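Local coordinates for Serine/threonine protein phosphatase Stp1 (Streptococcus agalactiae, PDB 2PK0) that removes phosphate groups from phosphoserine and phosphothreonine residues of proteins, as a metal-dependent phosphatase of the PP2C family with magnesium ions bound, at residues A[118-123]-A[178-183]; A[124-129]-A[192-197]. One frame throughout, in Å; residues are numbered along the deposited sequence.

Contact 1: residues A[118-123]-A[178-183]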
loop_
_atom_site.group_PDB
_atom_site.type_symbol
_atom_site.label_atom_id
_atom_site.label_comp_id
_atom_site.label_asym_id
_atom_site.label_seq_id
_atom_site.Cartn_x
_atom_site.Cartn_y
_atom_site.Cartn_z
ATOM N N PHE A 118 3.224 6.350 7.782
ATOM C CA PHE A 118 3.390 5.681 6.531
ATOM C C PHE A 118 4.316 6.395 5.563
ATOM O O PHE A 118 4.465 7.605 5.618
ATOM C CB PHE A 118 2.028 5.390 5.883
ATOM C CG PHE A 118 1.257 6.619 5.460
ATOM C CD1 PHE A 118 1.485 7.227 4.216
ATOM C CD2 PHE A 118 0.268 7.146 6.277
ATOM C CE1 PHE A 118 0.767 8.343 3.816
ATOM C CE2 PHE A 118 -0.463 8.277 5.878
ATOM C CZ PHE A 118 -0.214 8.869 4.657
ATOM N N ALA A 119 4.909 5.613 4.665
ATOM C CA ALA A 119 5.553 6.115 3.461
ATOM C C ALA A 119 4.781 5.547 2.270
ATOM O O ALA A 119 4.396 4.377 2.298
ATOM C CB ALA A 119 6.999 5.670 3.410
ATOM N N HIS A 120 4.596 6.354 1.221
ATOM C CA HIS A 120 3.700 6.009 0.102
ATOM C C HIS A 120 4.255 6.462 -1.251
ATOM O O HIS A 120 4.653 7.599 -1.393
ATOM C CB HIS A 120 2.324 6.632 0.358
ATOM C CG HIS A 120 1.554 6.966 -0.878
ATOM N ND1 HIS A 120 1.050 6.004 -1.728
ATOM C CD2 HIS A 120 1.163 8.160 -1.385
ATOM C CE1 HIS A 120 0.393 6.594 -2.711
ATOM N NE2 HIS A 120 0.451 7.900 -2.530
ATOM N N VAL A 121 4.293 5.548 -2.223
ATOM C CA VAL A 121 4.843 5.772 -3.556
ATOM C C VAL A 121 3.989 4.992 -4.557
ATOM O O VAL A 121 3.953 3.776 -4.489
ATOM C CB VAL A 121 6.276 5.172 -3.698
ATOM C CG1 VAL A 121 6.807 5.356 -5.135
ATOM C CG2 VAL A 121 7.244 5.772 -2.718
ATOM N N GLY A 122 3.309 5.667 -5.481
ATOM C CA GLY A 122 2.485 4.975 -6.463
ATOM C C GLY A 122 0.991 5.218 -6.360
ATOM O O GLY A 122 0.548 6.282 -5.913
ATOM N N ASP A 123 0.210 4.229 -6.792
ATOM C CA ASP A 123 -1.250 4.320 -6.765
ATOM C C ASP A 123 -1.897 3.294 -5.831
ATOM O O ASP A 123 -3.098 3.033 -5.898
ATOM C CB ASP A 123 -1.848 4.218 -8.179
ATOM C CG ASP A 123 -1.508 2.914 -8.880
ATOM O OD1 ASP A 123 -0.648 2.152 -8.374
ATOM O OD2 ASP A 123 -2.104 2.649 -9.955
ATOM N N GLU A 178 10.062 10.673 -4.574
ATOM C CA GLU A 178 9.546 11.557 -3.536
ATOM C C GLU A 178 8.335 10.890 -2.871
ATOM O O GLU A 178 7.207 11.118 -3.295
ATOM C CB GLU A 178 9.082 12.889 -4.145
ATOM C CG GLU A 178 9.980 13.491 -5.235
ATOM C CD GLU A 178 9.265 14.559 -6.087
ATOM O OE1 GLU A 178 8.383 15.268 -5.555
ATOM O OE2 GLU A 178 9.580 14.688 -7.291
ATOM N N PRO A 179 8.554 10.062 -1.836
ATOM C CA PRO A 179 7.411 9.446 -1.152
ATOM C C PRO A 179 6.615 10.427 -0.310
ATOM O O PRO A 179 7.155 11.442 0.117
ATOM C CB PRO A 179 8.059 8.408 -0.239
ATOM C CG PRO A 179 9.444 8.883 -0.039
ATOM C CD PRO A 179 9.843 9.655 -1.253
ATOM N N ASP A 180 5.329 10.141 -0.090
ATOM C CA ASP A 180 4.518 10.957 0.804
ATOM C C ASP A 180 4.571 10.313 2.163
ATOM O O ASP A 180 4.402 9.111 2.269
ATOM C CB ASP A 180 3.057 10.988 0.363
ATOM C CG ASP A 180 2.841 11.740 -0.925
ATOM O OD1 ASP A 180 3.684 12.598 -1.266
ATOM O OD2 ASP A 180 1.811 11.469 -1.590
ATOM N N LEU A 181 4.790 11.104 3.204
ATOM C CA LEU A 181 4.730 10.589 4.558
ATOM C C LEU A 181 3.522 11.127 5.295
ATOM O O LEU A 181 3.005 12.175 4.945
ATOM C CB LEU A 181 5.984 10.960 5.320
ATOM C CG LEU A 181 7.309 10.652 4.632
ATOM C CD1 LEU A 181 8.339 11.534 5.270
ATOM C CD2 LEU A 181 7.692 9.207 4.760
ATOM N N GLY A 182 3.063 10.401 6.313
ATOM C CA GLY A 182 1.978 10.893 7.157
ATOM C C GLY A 182 1.862 10.206 8.510
ATOM O O GLY A 182 1.959 8.981 8.612
ATOM N N VAL A 183 1.654 10.994 9.560
ATOM C CA VAL A 183 1.384 10.434 10.874
ATOM C C VAL A 183 -0.092 10.616 11.183
ATOM O O VAL A 183 -0.643 11.698 10.975
ATOM C CB VAL A 183 2.241 11.090 11.958
ATOM C CG1 VAL A 183 2.114 10.351 13.272
ATOM C CG2 VAL A 183 3.686 11.098 11.538
#

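Contact 2: residues A[124-129]-A[192-197]. With MG (magnesium ion), chain F.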
loop_
_atom_site.group_PDB
_atom_site.type_symbol
_atom_site.label_atom_id
_atom_site.label_comp_id
_atom_site.label_asym_id
_atom_site.label_seq_id
_atom_site.Cartn_x
_atom_site.Cartn_y
_atom_site.Cartn_z
ATOM N N SER A 124 -1.091 2.704 -4.964
ATOM C CA SER A 124 -1.629 1.925 -3.867
ATOM C C SER A 124 -2.244 2.897 -2.853
ATOM O O SER A 124 -1.988 4.101 -2.891
ATOM C CB SER A 124 -0.534 1.076 -3.233
ATOM O OG SER A 124 -0.139 0.020 -4.080
ATOM N N ARG A 125 -3.103 2.409 -1.975
ATOM C CA ARG A 125 -3.825 3.331 -1.120
ATOM C C ARG A 125 -3.833 2.921 0.326
ATOM O O ARG A 125 -3.627 1.743 0.657
ATOM C CB ARG A 125 -5.254 3.481 -1.588
ATOM C CG ARG A 125 -5.371 4.035 -2.960
ATOM C CD ARG A 125 -6.679 4.673 -3.135
ATOM N NE ARG A 125 -6.777 5.254 -4.458
ATOM C CZ ARG A 125 -7.928 5.438 -5.078
ATOM N NH1 ARG A 125 -9.044 5.068 -4.469
ATOM N NH2 ARG A 125 -7.956 5.954 -6.301
ATOM N N ILE A 126 -4.043 3.926 1.180
ATOM C CA ILE A 126 -4.229 3.755 2.610
ATOM C C ILE A 126 -5.447 4.559 3.031
ATOM O O ILE A 126 -5.567 5.750 2.692
ATOM C CB ILE A 126 -3.038 4.274 3.400
ATOM C CG1 ILE A 126 -1.766 3.528 3.006
ATOM C CG2 ILE A 126 -3.280 4.148 4.890
ATOM C CD1 ILE A 126 -0.545 4.158 3.586
ATOM N N GLY A 127 -6.355 3.909 3.758
ATOM C CA GLY A 127 -7.512 4.598 4.286
ATOM C C GLY A 127 -7.868 4.208 5.703
ATOM O O GLY A 127 -7.407 3.200 6.216
ATOM N N ILE A 128 -8.694 5.016 6.342
ATOM C CA ILE A 128 -9.227 4.658 7.641
ATOM C C ILE A 128 -10.727 4.562 7.516
ATOM O O ILE A 128 -11.360 5.416 6.904
ATOM C CB ILE A 128 -8.860 5.695 8.741
ATOM C CG1 ILE A 128 -7.382 5.603 9.100
ATOM C CG2 ILE A 128 -9.695 5.490 10.013
ATOM C CD1 ILE A 128 -6.907 6.796 9.837
ATOM N N VAL A 129 -11.286 3.496 8.063
ATOM C CA VAL A 129 -12.731 3.386 8.196
ATOM C C VAL A 129 -13.158 3.640 9.647
ATOM O O VAL A 129 -12.760 2.913 10.556
ATOM C CB VAL A 129 -13.213 2.026 7.678
ATOM C CG1 VAL A 129 -14.707 1.818 7.965
ATOM C CG2 VAL A 129 -12.897 1.916 6.187
ATOM N N LEU A 192 -7.671 0.369 9.700
ATOM C CA LEU A 192 -6.722 0.826 8.702
ATOM C C LEU A 192 -6.895 -0.107 7.526
ATOM O O LEU A 192 -6.950 -1.334 7.710
ATOM C CB LEU A 192 -5.277 0.725 9.203
ATOM C CG LEU A 192 -4.226 1.384 8.294
ATOM C CD1 LEU A 192 -4.492 2.880 8.146
ATOM C CD2 LEU A 192 -2.844 1.138 8.823
ATOM N N VAL A 193 -6.989 0.459 6.319
ATOM C CA VAL A 193 -7.119 -0.340 5.124
ATOM C C VAL A 193 -5.983 -0.016 4.158
ATOM O O VAL A 193 -5.948 1.043 3.550
ATOM C CB VAL A 193 -8.475 -0.109 4.434
ATOM C CG1 VAL A 193 -8.649 -1.057 3.217
ATOM C CG2 VAL A 193 -9.621 -0.294 5.412
ATOM N N VAL A 194 -5.040 -0.932 4.023
ATOM C CA VAL A 194 -3.948 -0.734 3.092
ATOM C C VAL A 194 -4.181 -1.645 1.885
ATOM O O VAL A 194 -4.324 -2.854 2.042
ATOM C CB VAL A 194 -2.588 -1.060 3.761
ATOM C CG1 VAL A 194 -1.453 -0.739 2.818
ATOM C CG2 VAL A 194 -2.420 -0.284 5.063
ATOM N N ASN A 195 -4.234 -1.073 0.687
ATOM C CA ASN A 195 -4.506 -1.885 -0.502
ATOM C C ASN A 195 -3.815 -1.459 -1.823
ATOM O O ASN A 195 -3.416 -0.303 -2.008
ATOM C CB ASN A 195 -6.008 -2.024 -0.720
ATOM C CG ASN A 195 -6.659 -0.714 -1.011
ATOM O OD1 ASN A 195 -6.821 -0.336 -2.166
ATOM N ND2 ASN A 195 -7.023 0.006 0.028
ATOM N N SER A 196 -3.703 -2.410 -2.746
ATOM C CA SER A 196 -3.194 -2.132 -4.084
ATOM C C SER A 196 -4.408 -1.725 -4.880
ATOM O O SER A 196 -5.530 -1.897 -4.396
ATOM C CB SER A 196 -2.562 -3.378 -4.700
ATOM O OG SER A 196 -3.511 -4.424 -4.794
ATOM N N ASP A 197 -4.209 -1.223 -6.099
ATOM C CA ASP A 197 -5.311 -0.626 -6.844
ATOM C C ASP A 197 -6.410 -1.618 -7.222
ATOM O O ASP A 197 -7.542 -1.217 -7.465
ATOM C CB ASP A 197 -4.832 0.185 -8.065
ATOM C CG ASP A 197 -3.923 -0.615 -9.015
ATOM O OD1 ASP A 197 -3.538 -1.753 -8.677
ATOM O OD2 ASP A 197 -3.568 -0.111 -10.110
HETATM MG MG MG F . -2.308 -3.138 -9.579
HETATM O O HOH W 1 -1.692 -0.549 -6.723
HETATM O O HOH W 2 -1.735 -1.752 -11.130
HETATM O O HOH W 3 -0.872 -4.317 -10.739
HETATM O O HOH W 4 -2.176 -4.733 -8.126
#

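Contact 1: residues A[118-123]-A[178-183]
The aromatic ring of Phe-118 lies with one face over the backbone of Gly-182: the glycine CA sits 4.1 Å from the ring centroid and 22° off the ring normal, a CH-pi contact. The Phe-118 chi1 of 66° sets CG between the backbone N and the carbonyl carbon, the crowded position, and this swings the ring across to the neighbouring strand. The peptide N of Gly-182 lies over the centre of the same ring face, and Gly-182 O is 3.4 Å from CD2 of Phe-118. On the same face of the sheet His-120 and Asp-180 run side by side, ring and carboxylate planes 48° apart, with OD2 of Asp-180 3.4 Å from CD2 of His-120 at the ring edge. The two antiparallel strands form the edge of one sheet of the PP2C beta sandwich, 180-183 being outermost. Phe-118 and Gly-182 are joined by two hydrogen bonds; Asp-180 N reaches His-120 O at 2.9 Å, whereas the return bond is weak. The polar ends have further partners: Glu-107 and Ser-139 bind the imidazole nitrogens, and His-141, stacked on His-120, bonds Asp-180 OD2. On the other face, Ala-119 CB meets Leu-181 CD2 at 3.8 Å, beneath helix 72-96.

Contact 2: residues A[124-129]-A[192-197]
Strands 125-129 and 192-195 run antiparallel, 159° apart with axes 4.6 Å at closest approach, and Arg-125/Asn-195 and Gly-127/Val-193 each form a doubly hydrogen-bonded pair. The bond from Arg-125 N to Asn-195 O is nearly straight, 172°, and almost follows the C=O axis. In the non-hydrogen-bonded pair beyond Gly-127/Val-193, Leu-192 has CG anti to its backbone N (chi1 -171°), which carries CD1 obliquely across the strand boundary: CD1 lies 3.7 Å from Ile-126 CG2 and 4.1 Å from Ile-128 CG1, so one methyl packs against both isoleucines. Facing the other way, Val-129 CG2 crosses Val-193 CG2 at 4.0 Å. Beyond the paired strands, water 1 bridges Ser-124 OG and the backbone N of Asp-197, accepting from the latter; Ser-124 OG also hydrogen-bonds Thr-105 OG1. Asp-197 OD1 binds magnesium at 2.1 Å, while OD2 accepts from metal-bound water 2 at 2.7 Å, a second hold on the carboxylate; Asp-41 and Asp-236 complete the protein ligands of this ion. The guanidinium of Arg-125 extends away to a salt bridge with Asp-140. Strand 238-245 flanks 192-195 within the sheet, and the face bearing Leu-192 and Val-194 packs on strands 103-112 and 35-43 of the opposing sheet.

How the contacts relate
From the N terminus, strand 115-121 of one sheet leads through the short turn at 122-124 into strand 125-130 of the other. The chain then passes through strand 133-136 and helices 143-149 and 155-159 before 178-183 returns to pair with 118-123, closing the 54-residue loop of contact 1. It crosses back to the second sheet as 192-197, closing contact 2 over 62 residues. The segments alternate, so the two contacts cross along the chain rather than nest. Both sheets are thereby tied in series, with contact centres 12 Å apart. Phe-118 CG packs on Ile-126 CD1 between them, and Asp-123 OD2 comes within 3.1 Å of Asp-197 OD2 beside the metal, a like-charged closeness that may raise a carboxylate pKa.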